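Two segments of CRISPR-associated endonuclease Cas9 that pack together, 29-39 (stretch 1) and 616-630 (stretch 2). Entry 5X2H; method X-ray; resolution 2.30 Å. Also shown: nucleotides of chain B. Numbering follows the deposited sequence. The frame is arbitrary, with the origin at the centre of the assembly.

Stretch 1 (29-39) ELKDCGVRIFT
Stretch 2, residues 616-630: KVLDKIDEIFVSKPE

Strand 29-37 of Cas9 runs beside the helix that carries Val617, Lys620 and Ile621 (axes 7.9 Å apart at closest, 49° between N-to-C directions), then pairs with the extended segment that follows through a single bridge, Arg36 with Ser627 (CA-CA 4.8 Å). Ser627 N donates to Val35 O (3.0 Å, 168°) and Ile37 N to Ser627 O (2.9 Å, 148°), so Arg36 lies between the two strand residues that bond. Near the helix, Leu30 (t, p) points toward it and sets CD2 3.8 Å from Val617 CG2. Lys620, chi1 off-well at -126° and then p, t, t, reaches across to the strand backbone, CE 3.3 Å from Lys31 O. Cys33, chi1 -96°, also points toward the helical side: CB meets Ile624 CD1 at 3.5 Å and SG meets Ile621 CD1 at 3.8 Å. Ile624 (m, t) brings CG2 to 3.6 Å from Gly34 CA, an approach to bare backbone. Ile37 (m, m) packs CG1 on Val626 CG1 (3.6 Å; Val626 is t). Arg36 starts away from stretch 2, but t, p, t returns its guanidinium: NH1 donates to Ser627 OG (2.8 Å; Ser627 t), NH2 to A78 OP1 of chain B (2.8 Å), both acceptors near the guanidinium plane, with Pro629 N over one face. Pro629 (C-gamma endo) places CD 3.3 Å from Ile37 O.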

# COMPACT_ATOMS: atom_id res chain seq x y z
N GLU A 29 -18.58 38.64 7.11
CA GLU A 29 -19.36 38.10 8.22
C GLU A 29 -19.26 36.59 8.22
O GLU A 29 -19.56 35.93 7.21
CB GLU A 29 -20.83 38.52 8.11
CG GLU A 29 -21.32 39.40 9.24
CD GLU A 29 -22.54 38.82 9.92
OE1 GLU A 29 -22.40 38.26 11.03
OE2 GLU A 29 -23.65 38.91 9.35
N LEU A 30 -18.86 36.02 9.36
CA LEU A 30 -18.77 34.58 9.49
C LEU A 30 -20.17 33.98 9.58
O LEU A 30 -20.97 34.36 10.44
CB LEU A 30 -17.95 34.21 10.73
CG LEU A 30 -17.63 32.72 10.88
CD1 LEU A 30 -16.90 32.20 9.65
CD2 LEU A 30 -16.81 32.47 12.14
N LYS A 31 -20.47 33.03 8.69
CA LYS A 31 -21.81 32.47 8.56
C LYS A 31 -21.92 31.04 9.06
O LYS A 31 -22.96 30.68 9.63
CB LYS A 31 -22.25 32.52 7.09
CG LYS A 31 -22.11 33.89 6.44
CD LYS A 31 -23.25 34.82 6.84
CE LYS A 31 -24.55 34.44 6.16
NZ LYS A 31 -25.61 35.47 6.35
N ASP A 32 -20.90 30.21 8.87
CA ASP A 32 -20.99 28.80 9.23
C ASP A 32 -19.61 28.27 9.56
O ASP A 32 -18.60 28.77 9.07
CB ASP A 32 -21.63 27.99 8.10
CG ASP A 32 -22.32 26.73 8.60
OD1 ASP A 32 -22.14 26.38 9.79
OD2 ASP A 32 -23.05 26.10 7.81
N CYS A 33 -19.58 27.23 10.40
CA CYS A 33 -18.33 26.62 10.86
C CYS A 33 -18.54 25.13 11.03
O CYS A 33 -19.66 24.65 11.21
CB CYS A 33 -17.86 27.24 12.18
SG CYS A 33 -16.64 28.54 12.02
N GLY A 34 -17.44 24.38 10.99
CA GLY A 34 -17.52 22.95 11.17
C GLY A 34 -16.15 22.29 11.10
O GLY A 34 -15.18 22.88 10.61
N VAL A 35 -16.10 21.06 11.61
CA VAL A 35 -14.91 20.22 11.55
C VAL A 35 -15.33 18.82 11.13
O VAL A 35 -16.29 18.27 11.69
CB VAL A 35 -14.16 20.16 12.90
CG1 VAL A 35 -12.84 19.43 12.74
CG2 VAL A 35 -13.94 21.55 13.46
N ARG A 36 -14.63 18.26 10.16
CA ARG A 36 -14.89 16.91 9.67
C ARG A 36 -13.70 16.03 10.03
O ARG A 36 -12.64 16.14 9.42
CB ARG A 36 -15.14 16.92 8.16
CG ARG A 36 -15.23 15.54 7.52
CD ARG A 36 -16.56 14.86 7.81
NE ARG A 36 -16.81 13.76 6.88
CZ ARG A 36 -17.86 12.95 6.93
NH1 ARG A 36 -18.77 13.09 7.88
NH2 ARG A 36 -17.99 11.98 6.03
N ILE A 37 -13.89 15.17 11.03
CA ILE A 37 -12.85 14.24 11.47
C ILE A 37 -13.07 12.92 10.74
O ILE A 37 -14.04 12.21 11.02
CB ILE A 37 -12.87 14.04 12.99
CG1 ILE A 37 -12.68 15.37 13.72
CG2 ILE A 37 -11.81 13.04 13.40
CD1 ILE A 37 -11.28 15.93 13.62
N PHE A 38 -12.18 12.58 9.82
CA PHE A 38 -12.30 11.34 9.07
C PHE A 38 -11.29 10.27 9.47
O PHE A 38 -11.42 9.14 8.99
CB PHE A 38 -12.18 11.61 7.56
CG PHE A 38 -10.92 12.33 7.16
CD1 PHE A 38 -10.89 13.71 7.11
CD2 PHE A 38 -9.79 11.62 6.80
CE1 PHE A 38 -9.74 14.38 6.73
CE2 PHE A 38 -8.63 12.28 6.42
CZ PHE A 38 -8.61 13.66 6.38
N THR A 39 -10.32 10.61 10.32
CA THR A 39 -9.30 9.70 10.87
C THR A 39 -9.31 8.25 10.38
O THR A 39 -8.30 7.75 9.88
CB THR A 39 -9.39 9.67 12.41
OG1 THR A 39 -9.04 10.95 12.95
CG2 THR A 39 -8.46 8.61 12.99
N LYS A 616 -17.63 36.93 18.83
CA LYS A 616 -18.64 36.44 17.89
C LYS A 616 -18.13 35.24 17.11
O LYS A 616 -18.92 34.37 16.73
CB LYS A 616 -19.06 37.56 16.94
N VAL A 617 -16.82 35.18 16.86
CA VAL A 617 -16.25 34.01 16.20
C VAL A 617 -16.35 32.79 17.11
O VAL A 617 -16.67 31.68 16.66
CB VAL A 617 -14.80 34.29 15.78
CG1 VAL A 617 -13.93 33.05 15.92
CG2 VAL A 617 -14.76 34.80 14.34
N LEU A 618 -16.08 32.97 18.41
CA LEU A 618 -16.20 31.86 19.34
C LEU A 618 -17.64 31.42 19.52
O LEU A 618 -17.90 30.26 19.85
CB LEU A 618 -15.58 32.23 20.69
CG LEU A 618 -14.07 32.51 20.66
CD1 LEU A 618 -13.53 32.67 22.07
CD2 LEU A 618 -13.34 31.40 19.92
N ASP A 619 -18.60 32.33 19.31
CA ASP A 619 -20.01 31.94 19.34
C ASP A 619 -20.31 30.93 18.25
O ASP A 619 -21.07 29.98 18.47
CB ASP A 619 -20.90 33.18 19.19
CG ASP A 619 -20.70 34.19 20.30
OD1 ASP A 619 -20.28 33.78 21.41
OD2 ASP A 619 -20.96 35.39 20.07
N LYS A 620 -19.74 31.12 17.06
CA LYS A 620 -19.95 30.18 15.97
C LYS A 620 -19.28 28.84 16.26
O LYS A 620 -19.83 27.78 15.93
CB LYS A 620 -19.43 30.76 14.66
CG LYS A 620 -20.45 30.79 13.54
CD LYS A 620 -21.59 31.74 13.84
CE LYS A 620 -22.55 31.85 12.67
NZ LYS A 620 -23.67 32.80 12.94
N ILE A 621 -18.10 28.87 16.87
CA ILE A 621 -17.37 27.63 17.16
C ILE A 621 -18.15 26.78 18.16
O ILE A 621 -18.20 25.55 18.04
CB ILE A 621 -15.95 27.96 17.67
CG1 ILE A 621 -14.95 27.92 16.51
CG2 ILE A 621 -15.53 27.00 18.78
CD1 ILE A 621 -15.15 28.99 15.47
N ASP A 622 -18.79 27.42 19.14
CA ASP A 622 -19.58 26.68 20.12
C ASP A 622 -20.80 26.02 19.51
O ASP A 622 -21.38 25.12 20.14
CB ASP A 622 -20.00 27.61 21.26
CG ASP A 622 -18.81 28.22 21.99
OD1 ASP A 622 -17.67 27.80 21.71
OD2 ASP A 622 -19.03 29.11 22.84
N GLU A 623 -21.22 26.43 18.32
CA GLU A 623 -22.36 25.83 17.64
C GLU A 623 -21.97 24.63 16.79
O GLU A 623 -22.86 23.91 16.32
CB GLU A 623 -23.06 26.88 16.77
CG GLU A 623 -23.50 28.11 17.54
CD GLU A 623 -23.97 29.23 16.63
OE1 GLU A 623 -24.23 28.96 15.44
OE2 GLU A 623 -24.08 30.38 17.11
N ILE A 624 -20.68 24.40 16.58
CA ILE A 624 -20.22 23.31 15.73
C ILE A 624 -20.56 21.97 16.38
O ILE A 624 -20.37 21.78 17.59
CB ILE A 624 -18.71 23.42 15.49
CG1 ILE A 624 -18.37 24.73 14.78
CG2 ILE A 624 -18.20 22.22 14.68
CD1 ILE A 624 -16.89 24.99 14.73
N PHE A 625 -21.07 21.04 15.58
CA PHE A 625 -21.13 19.64 15.96
C PHE A 625 -20.15 18.89 15.06
O PHE A 625 -20.36 18.79 13.85
CB PHE A 625 -22.54 19.08 15.84
CG PHE A 625 -22.70 17.73 16.48
CD1 PHE A 625 -22.94 17.62 17.84
CD2 PHE A 625 -22.60 16.57 15.73
CE1 PHE A 625 -23.08 16.38 18.44
CE2 PHE A 625 -22.74 15.33 16.32
CZ PHE A 625 -22.98 15.24 17.68
N VAL A 626 -19.08 18.38 15.67
CA VAL A 626 -18.02 17.74 14.90
C VAL A 626 -18.56 16.52 14.18
O VAL A 626 -19.20 15.65 14.78
CB VAL A 626 -16.85 17.37 15.83
CG1 VAL A 626 -15.73 16.71 15.04
CG2 VAL A 626 -16.34 18.61 16.55
N SER A 627 -18.31 16.45 12.87
CA SER A 627 -18.84 15.39 12.02
C SER A 627 -17.81 14.28 11.86
O SER A 627 -16.65 14.54 11.53
CB SER A 627 -19.23 15.94 10.65
OG SER A 627 -19.63 14.89 9.78
N LYS A 628 -18.25 13.04 12.10
CA LYS A 628 -17.46 11.85 11.87
C LYS A 628 -18.29 10.85 11.08
O LYS A 628 -19.47 10.64 11.40
CB LYS A 628 -16.99 11.21 13.19
CG LYS A 628 -16.21 12.13 14.11
CD LYS A 628 -15.68 11.37 15.31
CE LYS A 628 -14.94 12.29 16.27
NZ LYS A 628 -14.21 11.54 17.32
N PRO A 629 -17.72 10.22 10.06
CA PRO A 629 -18.48 9.24 9.28
C PRO A 629 -18.49 7.88 9.96
O PRO A 629 -17.51 7.45 10.58
CB PRO A 629 -17.72 9.19 7.96
CG PRO A 629 -16.30 9.45 8.36
CD PRO A 629 -16.36 10.42 9.52
N GLU A 630 -19.61 7.18 9.82
CA GLU A 630 -19.68 5.82 10.31
C GLU A 630 -18.86 4.90 9.41
O GLU A 630 -18.87 5.04 8.19
CB GLU A 630 -21.14 5.35 10.40
CG GLU A 630 -21.89 5.34 9.09
CD GLU A 630 -23.33 4.89 9.27
OE1 GLU A 630 -23.76 4.69 10.43
OE2 GLU A 630 -24.05 4.74 8.25
P A B 78 -20.93 9.34 4.53
OP1 A B 78 -19.85 10.03 5.29
OP2 A B 78 -21.36 9.86 3.21
O5' A B 78 -20.49 7.83 4.34
C5' A B 78 -20.20 7.00 5.46
C4' A B 78 -20.31 5.54 5.11
O4' A B 78 -21.58 5.30 4.45
C3' A B 78 -19.23 5.02 4.15
O3' A B 78 -19.00 3.64 4.43
C2' A B 78 -19.93 5.13 2.80
O2' A B 78 -19.39 4.31 1.79
C1' A B 78 -21.35 4.72 3.18
N9 A B 78 -22.37 5.17 2.24
C8 A B 78 -22.40 6.34 1.52
N7 A B 78 -23.45 6.44 0.74
C5 A B 78 -24.14 5.25 0.95
C6 A B 78 -25.33 4.75 0.41
N6 A B 78 -26.07 5.41 -0.49
N1 A B 78 -25.75 3.54 0.83
C2 A B 78 -25.01 2.88 1.73
N3 A B 78 -23.87 3.25 2.31
C4 A B 78 -23.49 4.46 1.87
P C B 77 -26.71 12.89 5.30
OP1 C B 77 -27.32 13.62 6.44
OP2 C B 77 -25.72 13.60 4.45
O5' C B 77 -25.99 11.59 5.85
C5' C B 77 -24.90 11.00 5.16
C4' C B 77 -24.57 9.66 5.74
O4' C B 77 -25.74 8.81 5.67
C3' C B 77 -23.48 8.86 5.06
O3' C B 77 -22.20 9.26 5.52
C2' C B 77 -23.82 7.41 5.42
O2' C B 77 -23.26 7.07 6.68
C1' C B 77 -25.34 7.46 5.57
N1 C B 77 -26.09 6.82 4.46
C2 C B 77 -26.25 5.43 4.50
O2 C B 77 -25.74 4.79 5.43
N3 C B 77 -26.95 4.83 3.51
C4 C B 77 -27.49 5.56 2.53
N4 C B 77 -28.16 4.91 1.58
C5 C B 77 -27.34 6.97 2.47
C6 C B 77 -26.64 7.56 3.46